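Chorismate synthase (Aquifex aeolicus, PDB 1Q1L) catalyses the last step of chorismate biosynthesis, probably by eliminating phosphate from 5-enolpyruvylshikimate-3-phosphate with the help of reduced FMN. Local coordinates at residues Arg255-Met260 with Lys267-Gly272; Gly305-Gly310 with Met315-Arg320. All blocks are in the same frame, centred on the assembly; numbering follows the deposited sequence.

Interaction 1. Residues Arg255-Met260 with Lys267-Gly272; sequences RIAQAM and KGVEIG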
ATOM      1  N   ARG A 255       9.082  -1.924 -11.952  1.00 24.63           N
ATOM      2  CA  ARG A 255       9.562  -1.297 -10.718  1.00 26.68           C
ATOM      3  C   ARG A 255      10.835  -0.494 -10.962  1.00 25.90           C
ATOM      4  O   ARG A 255      10.982   0.618 -10.464  1.00 24.43           O
ATOM      5  CB  ARG A 255       9.828  -2.344  -9.642  1.00 27.64           C
ATOM      6  CG  ARG A 255       8.579  -3.045  -9.117  1.00 30.38           C
ATOM      7  CD  ARG A 255       8.913  -3.702  -7.792  1.00 35.30           C
ATOM      8  NE  ARG A 255       8.644  -5.127  -7.810  1.00 37.36           N
ATOM      9  CZ  ARG A 255       9.016  -5.968  -6.851  1.00 38.21           C
ATOM     10  NH1 ARG A 255       9.681  -5.525  -5.790  1.00 36.22           N
ATOM     11  NH2 ARG A 255       8.723  -7.255  -6.960  1.00 38.71           N
ATOM     12  N   ILE A 256      11.764  -1.065 -11.716  1.00 25.26           N
ATOM     13  CA  ILE A 256      12.994  -0.356 -12.028  1.00 26.15           C
ATOM     14  C   ILE A 256      12.635   0.919 -12.785  1.00 25.30           C
ATOM     15  O   ILE A 256      13.135   1.996 -12.471  1.00 26.50           O
ATOM     16  CB  ILE A 256      13.946  -1.228 -12.889  1.00 28.50           C
ATOM     17  CG1 ILE A 256      14.515  -2.363 -12.033  1.00 32.30           C
ATOM     18  CG2 ILE A 256      15.068  -0.372 -13.472  1.00 31.84           C
ATOM     19  CD1 ILE A 256      15.364  -3.357 -12.807  1.00 35.07           C
ATOM     20  N   ALA A 257      11.748   0.794 -13.768  1.00 24.31           N
ATOM     21  CA  ALA A 257      11.319   1.937 -14.577  1.00 25.30           C
ATOM     22  C   ALA A 257      10.764   3.092 -13.747  1.00 26.67           C
ATOM     23  O   ALA A 257      11.091   4.251 -13.994  1.00 28.72           O
ATOM     24  CB  ALA A 257      10.268   1.494 -15.604  1.00 24.46           C
ATOM     25  N   GLN A 258       9.906   2.791 -12.778  1.00 27.96           N
ATOM     26  CA  GLN A 258       9.352   3.851 -11.949  1.00 27.65           C
ATOM     27  C   GLN A 258      10.428   4.527 -11.118  1.00 26.14           C
ATOM     28  O   GLN A 258      10.456   5.747 -11.011  1.00 27.47           O
ATOM     29  CB  GLN A 258       8.274   3.311 -11.010  1.00 29.48           C
ATOM     30  CG  GLN A 258       7.846   4.326  -9.952  1.00 31.65           C
ATOM     31  CD  GLN A 258       6.546   3.956  -9.268  1.00 36.83           C
ATOM     32  OE1 GLN A 258       6.354   2.813  -8.845  1.00 37.55           O
ATOM     33  NE2 GLN A 258       5.645   4.928  -9.146  1.00 37.54           N
ATOM     34  N   ALA A 259      11.302   3.730 -10.516  1.00 27.15           N
ATOM     35  CA  ALA A 259      12.369   4.277  -9.679  1.00 26.80           C
ATOM     36  C   ALA A 259      13.291   5.210 -10.454  1.00 27.04           C
ATOM     37  O   ALA A 259      13.704   6.248  -9.931  1.00 27.46           O
ATOM     38  CB  ALA A 259      13.178   3.144  -9.054  1.00 25.22           C
HETATM   39  N   MSE A 260      13.626   4.842 -11.691  1.00 27.45           N
HETATM   40  CA  MSE A 260      14.511   5.672 -12.511  1.00 27.42           C
HETATM   41  C   MSE A 260      13.819   6.909 -13.067  1.00 26.90           C
HETATM   42  O   MSE A 260      14.335   8.021 -12.958  1.00 28.30           O
HETATM   43  CB  MSE A 260      15.092   4.871 -13.686  1.00 28.87           C
HETATM   44  CG  MSE A 260      16.045   3.770 -13.292  1.00 29.93           C
HETATM   45 SE   MSE A 260      17.529   4.420 -12.235  1.00 36.99          SE
HETATM   46  CE  MSE A 260      18.476   2.752 -12.088  1.00 36.03           C
ATOM     47  N   LYS A 267      13.816  11.460 -18.573  1.00 32.06           N
ATOM     48  CA  LYS A 267      12.725  11.333 -19.534  1.00 31.15           C
ATOM     49  C   LYS A 267      12.694  10.004 -20.276  1.00 30.44           C
ATOM     50  O   LYS A 267      11.772   9.741 -21.050  1.00 31.44           O
ATOM     51  CB  LYS A 267      12.791  12.490 -20.533  1.00 32.79           C
ATOM     52  CG  LYS A 267      12.319  13.824 -19.957  1.00 35.54           C
ATOM     53  CD  LYS A 267      10.820  13.771 -19.740  1.00 39.75           C
ATOM     54  CE  LYS A 267      10.265  15.055 -19.187  1.00 41.65           C
ATOM     55  NZ  LYS A 267       8.811  14.894 -18.935  1.00 42.63           N
ATOM     56  N   GLY A 268      13.698   9.167 -20.054  1.00 29.90           N
ATOM     57  CA  GLY A 268      13.715   7.888 -20.738  1.00 29.27           C
ATOM     58  C   GLY A 268      14.426   6.810 -19.959  1.00 27.21           C
ATOM     59  O   GLY A 268      15.366   7.084 -19.211  1.00 26.58           O
ATOM     60  N   VAL A 269      13.966   5.578 -20.121  1.00 25.97           N
ATOM     61  CA  VAL A 269      14.586   4.457 -19.438  1.00 26.34           C
ATOM     62  C   VAL A 269      14.482   3.189 -20.277  1.00 28.15           C
ATOM     63  O   VAL A 269      13.426   2.874 -20.828  1.00 27.00           O
ATOM     64  CB  VAL A 269      13.928   4.209 -18.063  1.00 27.05           C
ATOM     65  CG1 VAL A 269      12.439   4.054 -18.234  1.00 29.03           C
ATOM     66  CG2 VAL A 269      14.504   2.944 -17.429  1.00 24.99           C
ATOM     67  N   GLU A 270      15.589   2.467 -20.378  1.00 27.40           N
ATOM     68  CA  GLU A 270      15.618   1.223 -21.130  1.00 30.59           C
ATOM     69  C   GLU A 270      16.219   0.140 -20.263  1.00 29.21           C
ATOM     70  O   GLU A 270      17.127   0.407 -19.479  1.00 27.62           O
ATOM     71  CB  GLU A 270      16.496   1.352 -22.380  1.00 31.06           C
ATOM     72  CG  GLU A 270      16.020   2.333 -23.421  1.00 35.39           C
ATOM     73  CD  GLU A 270      16.997   2.440 -24.583  1.00 40.32           C
ATOM     74  OE1 GLU A 270      16.639   2.011 -25.695  1.00 42.05           O
ATOM     75  OE2 GLU A 270      18.126   2.942 -24.384  1.00 39.48           O
ATOM     76  N   ILE A 271      15.706  -1.077 -20.392  1.00 29.04           N
ATOM     77  CA  ILE A 271      16.270  -2.202 -19.663  1.00 27.81           C
ATOM     78  C   ILE A 271      17.062  -2.949 -20.737  1.00 28.88           C
ATOM     79  O   ILE A 271      16.488  -3.460 -21.698  1.00 28.69           O
ATOM     80  CB  ILE A 271      15.188  -3.141 -19.090  1.00 26.45           C
ATOM     81  CG1 ILE A 271      14.283  -2.380 -18.110  1.00 30.44           C
ATOM     82  CG2 ILE A 271      15.855  -4.326 -18.391  1.00 22.90           C
ATOM     83  CD1 ILE A 271      14.987  -1.861 -16.871  1.00 30.62           C
ATOM     84  N   GLY A 272      18.376  -2.998 -20.589  1.00 28.63           N
ATOM     85  CA  GLY A 272      19.181  -3.679 -21.582  1.00 30.96           C
ATOM     86  C   GLY A 272      19.271  -2.862 -22.859  1.00 32.53           C
ATOM     87  O   GLY A 272      19.419  -1.641 -22.812  1.00 31.71           O
TER
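Ile256 begins the contact by turning its CG2 methyl onto the CD1 methyl of Ile271, 3.7 Å away. CG2, anti to the backbone N of Ile256, is the branch that meets the strand. The two isoleucine side chains cross at a slant, and CD1 of Ile271 also comes within 4.2 Å of CB of Ile256. Ala257 follows one residue on. CB of Ala257 meets CG1 of Val269 at 4.3 Å. The CA atoms of Ala257 and Val269 are the closest such pair between the segments, 6.4 Å apart. Met260, a selenomethionine, lies one turn after Ile256. CB of Met260 rests 4.3 Å from CG2 of Val269, but the rest of the Met260 chain leads away. Val269 thus divides its two methyls between Ala257 and Met260. Every contact in this patch is apolar and buried. Val319 on the neighbouring strand also touches Ile256, Met260 and Val269. Near the start of the strand, Lys267 and Gly268 form a classic beta bulge opposite Ala322. Residues 268-270 also pair with a strand of the second subunit, which carries the sheet across the interface. The axes of helix 255-260 and strand 267-271 approach to 8.7 Å, with 150° between their directions. This is the helix-on-sheet packing of a beta-alpha-beta sandwich, the fold of this enzyme.

Interaction 2. Residues Gly305-Gly310 with Met315-Arg320; sequences GGTEGG and MPIVVR
Gly305 and Gly306 meet the start of strand 317-320 through their backbones, with the CA atoms of Gly306 and Ile317 4.3 Å apart. One hydrogen bond joins the segments, from Val318 N to Gly305 O at 3.0 Å. It is fairly straight at the hydrogen, 161°, but the donor sits above the carbonyl plane, 56° out of it. Gly305 O also receives a CA-H...O contact from CA of Ile317, at 3.3 Å. Both glycines have positive phi. Pro316 O and CD1 of Ile317 come close to Gly306, and Val318 O lies beside Gly305, so both bare backbones are closely packed. The side chains fit round them. Ile317 places CD1 3.3 Å from Gly306 O, and its CG2 lies near Gly305 O. CG1 of Ile317 is anti to the carbonyl carbon (chi1 -58°), and the bend at chi2 brings CD1 to Gly306. CG2 of Thr307 lies 4.3 Å from CD1 of Ile317, while Thr307 OG1 bonds to Lys267 NZ of the second subunit. Next to Ile317, CB of Val318 packs on CA of Gly305. CB of Met315, a selenomethionine, lies against CA of Gly306. A water lies 2.8 Å from Met315 O and 3.2 Å from Gly306 O. It can donate to either, though it has more acceptors in reach than protons. Asn302 also ties the segments, with ND2 on Pro316 O and OD1 on Gly306 N. The chemistry implies a join with a single direct backbone bond, close glycine packing, and indirect links through Asn302 and a water.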
ATOM      1  N   GLY A 305      19.168  -7.101 -20.475  1.00 27.87           N
ATOM      2  CA  GLY A 305      19.484  -6.315 -19.297  1.00 27.07           C
ATOM      3  C   GLY A 305      19.199  -7.013 -17.977  1.00 26.61           C
ATOM      4  O   GLY A 305      18.824  -6.364 -17.004  1.00 24.90           O
ATOM      5  N   GLY A 306      19.359  -8.332 -17.951  1.00 25.51           N
ATOM      6  CA  GLY A 306      19.150  -9.088 -16.729  1.00 26.94           C
ATOM      7  C   GLY A 306      17.739  -9.439 -16.293  1.00 28.16           C
ATOM      8  O   GLY A 306      17.564  -9.983 -15.200  1.00 28.23           O
ATOM      9  N   THR A 307      16.733  -9.136 -17.113  1.00 28.38           N
ATOM     10  CA  THR A 307      15.357  -9.464 -16.758  1.00 29.37           C
ATOM     11  C   THR A 307      14.632 -10.125 -17.930  1.00 30.99           C
ATOM     12  O   THR A 307      14.830  -9.754 -19.087  1.00 32.80           O
ATOM     13  CB  THR A 307      14.551  -8.205 -16.323  1.00 29.92           C
ATOM     14  OG1 THR A 307      13.926  -7.611 -17.466  1.00 32.69           O
ATOM     15  CG2 THR A 307      15.473  -7.168 -15.667  1.00 27.57           C
ATOM     16  N   GLU A 308      13.802 -11.112 -17.614  1.00 32.27           N
ATOM     17  CA  GLU A 308      13.018 -11.847 -18.602  1.00 35.98           C
ATOM     18  C   GLU A 308      11.606 -12.053 -18.063  1.00 37.12           C
ATOM     19  O   GLU A 308      11.427 -12.679 -17.016  1.00 37.06           O
ATOM     20  CB  GLU A 308      13.619 -13.232 -18.862  1.00 38.56           C
ATOM     21  CG  GLU A 308      14.950 -13.259 -19.587  1.00 44.53           C
ATOM     22  CD  GLU A 308      15.515 -14.669 -19.688  1.00 47.94           C
ATOM     23  OE1 GLU A 308      16.589 -14.849 -20.304  1.00 47.66           O
ATOM     24  OE2 GLU A 308      14.882 -15.600 -19.136  1.00 50.13           O
ATOM     25  N   GLY A 309      10.614 -11.530 -18.774  1.00 37.11           N
ATOM     26  CA  GLY A 309       9.232 -11.698 -18.354  1.00 37.80           C
ATOM     27  C   GLY A 309       8.880 -11.196 -16.964  1.00 38.45           C
ATOM     28  O   GLY A 309       8.080 -11.816 -16.263  1.00 39.35           O
ATOM     29  N   GLY A 310       9.474 -10.077 -16.563  1.00 37.23           N
ATOM     30  CA  GLY A 310       9.179  -9.515 -15.258  1.00 36.21           C
ATOM     31  C   GLY A 310      10.020 -10.045 -14.109  1.00 33.71           C
ATOM     32  O   GLY A 310       9.897  -9.571 -12.982  1.00 32.22           O
HETATM   33  N   MSE A 315      21.678 -12.711 -14.835  1.00 28.11           N
HETATM   34  CA  MSE A 315      22.651 -11.954 -15.612  1.00 29.63           C
HETATM   35  C   MSE A 315      22.682 -10.556 -14.996  1.00 30.96           C
HETATM   36  O   MSE A 315      21.819 -10.210 -14.182  1.00 32.42           O
HETATM   37  CB  MSE A 315      22.235 -11.865 -17.088  1.00 27.50           C
HETATM   38  CG  MSE A 315      22.302 -13.196 -17.845  1.00 31.03           C
HETATM   39 SE   MSE A 315      24.074 -14.008 -17.776  1.00 38.55          SE
HETATM   40  CE  MSE A 315      24.944 -12.915 -19.116  1.00 30.53           C
ATOM     41  N   PRO A 316      23.675  -9.739 -15.364  1.00 28.72           N
ATOM     42  CA  PRO A 316      23.746  -8.391 -14.796  1.00 30.10           C
ATOM     43  C   PRO A 316      22.506  -7.575 -15.133  1.00 30.35           C
ATOM     44  O   PRO A 316      21.993  -7.642 -16.259  1.00 30.39           O
ATOM     45  CB  PRO A 316      24.994  -7.799 -15.454  1.00 28.85           C
ATOM     46  CG  PRO A 316      25.835  -9.005 -15.743  1.00 29.14           C
ATOM     47  CD  PRO A 316      24.823  -9.996 -16.249  1.00 28.93           C
ATOM     48  N   ILE A 317      22.011  -6.823 -14.156  1.00 27.82           N
ATOM     49  CA  ILE A 317      20.859  -5.960 -14.400  1.00 28.22           C
ATOM     50  C   ILE A 317      21.456  -4.715 -15.038  1.00 26.93           C
ATOM     51  O   ILE A 317      22.390  -4.118 -14.497  1.00 26.13           O
ATOM     52  CB  ILE A 317      20.154  -5.538 -13.096  1.00 27.99           C
ATOM     53  CG1 ILE A 317      19.711  -6.775 -12.315  1.00 28.93           C
ATOM     54  CG2 ILE A 317      18.978  -4.631 -13.423  1.00 28.65           C
ATOM     55  CD1 ILE A 317      18.811  -7.712 -13.092  1.00 29.43           C
ATOM     56  N   VAL A 318      20.937  -4.327 -16.192  1.00 25.31           N
ATOM     57  CA  VAL A 318      21.472  -3.157 -16.873  1.00 24.60           C
ATOM     58  C   VAL A 318      20.355  -2.235 -17.284  1.00 23.73           C
ATOM     59  O   VAL A 318      19.437  -2.633 -18.002  1.00 25.27           O
ATOM     60  CB  VAL A 318      22.283  -3.557 -18.114  1.00 24.74           C
ATOM     61  CG1 VAL A 318      22.783  -2.304 -18.845  1.00 25.47           C
ATOM     62  CG2 VAL A 318      23.450  -4.431 -17.699  1.00 25.49           C
ATOM     63  N   VAL A 319      20.454  -0.991 -16.833  1.00 22.02           N
ATOM     64  CA  VAL A 319      19.443   0.014 -17.111  1.00 22.61           C
ATOM     65  C   VAL A 319      20.056   1.250 -17.749  1.00 21.64           C
ATOM     66  O   VAL A 319      21.066   1.760 -17.273  1.00 23.70           O
ATOM     67  CB  VAL A 319      18.740   0.434 -15.797  1.00 18.75           C
ATOM     68  CG1 VAL A 319      17.528   1.262 -16.094  1.00 19.26           C
ATOM     69  CG2 VAL A 319      18.387  -0.801 -14.989  1.00 23.13           C
ATOM     70  N   ARG A 320      19.429   1.741 -18.812  1.00 24.76           N
ATOM     71  CA  ARG A 320      19.920   2.929 -19.516  1.00 26.91           C
ATOM     72  C   ARG A 320      18.955   4.064 -19.185  1.00 26.22           C
ATOM     73  O   ARG A 320      17.742   3.910 -19.307  1.00 26.55           O
ATOM     74  CB  ARG A 320      19.969   2.660 -21.024  1.00 27.67           C
ATOM     75  CG  ARG A 320      20.512   1.274 -21.373  1.00 28.68           C
ATOM     76  CD  ARG A 320      20.937   1.179 -22.837  1.00 30.85           C
ATOM     77  NE  ARG A 320      22.077   2.042 -23.120  1.00 29.41           N
ATOM     78  CZ  ARG A 320      22.013   3.169 -23.821  1.00 30.67           C
ATOM     79  NH1 ARG A 320      20.859   3.583 -24.330  1.00 33.04           N
ATOM     80  NH2 ARG A 320      23.107   3.896 -24.001  1.00 33.69           N
TER
HETATM   81  O   HOH W   1      19.535 -10.944 -12.824  1.00 30.45           O

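In the fold
Interaction 1 comes first along the chain, and interaction 2 follows it, with their centres about 11 Å apart. They meet in one antiparallel sheet, where strands 266-271 and 317-323 are neighbours. Two polar links join them directly. Glu270 OE2 forms a salt bridge with Arg320 NH1 at 2.8 Å, and Gly272 N probably bonds to Val318 O, also at 2.8 Å. Helix 252-261 lies over both strands. Both contacts also touch the second subunit of the tetramer. Interaction 2 is away from the predicted cofactor sites. In interaction 1, the side chain of Met260 is about 11 Å from that of Gln264, a predicted FMN-binding residue.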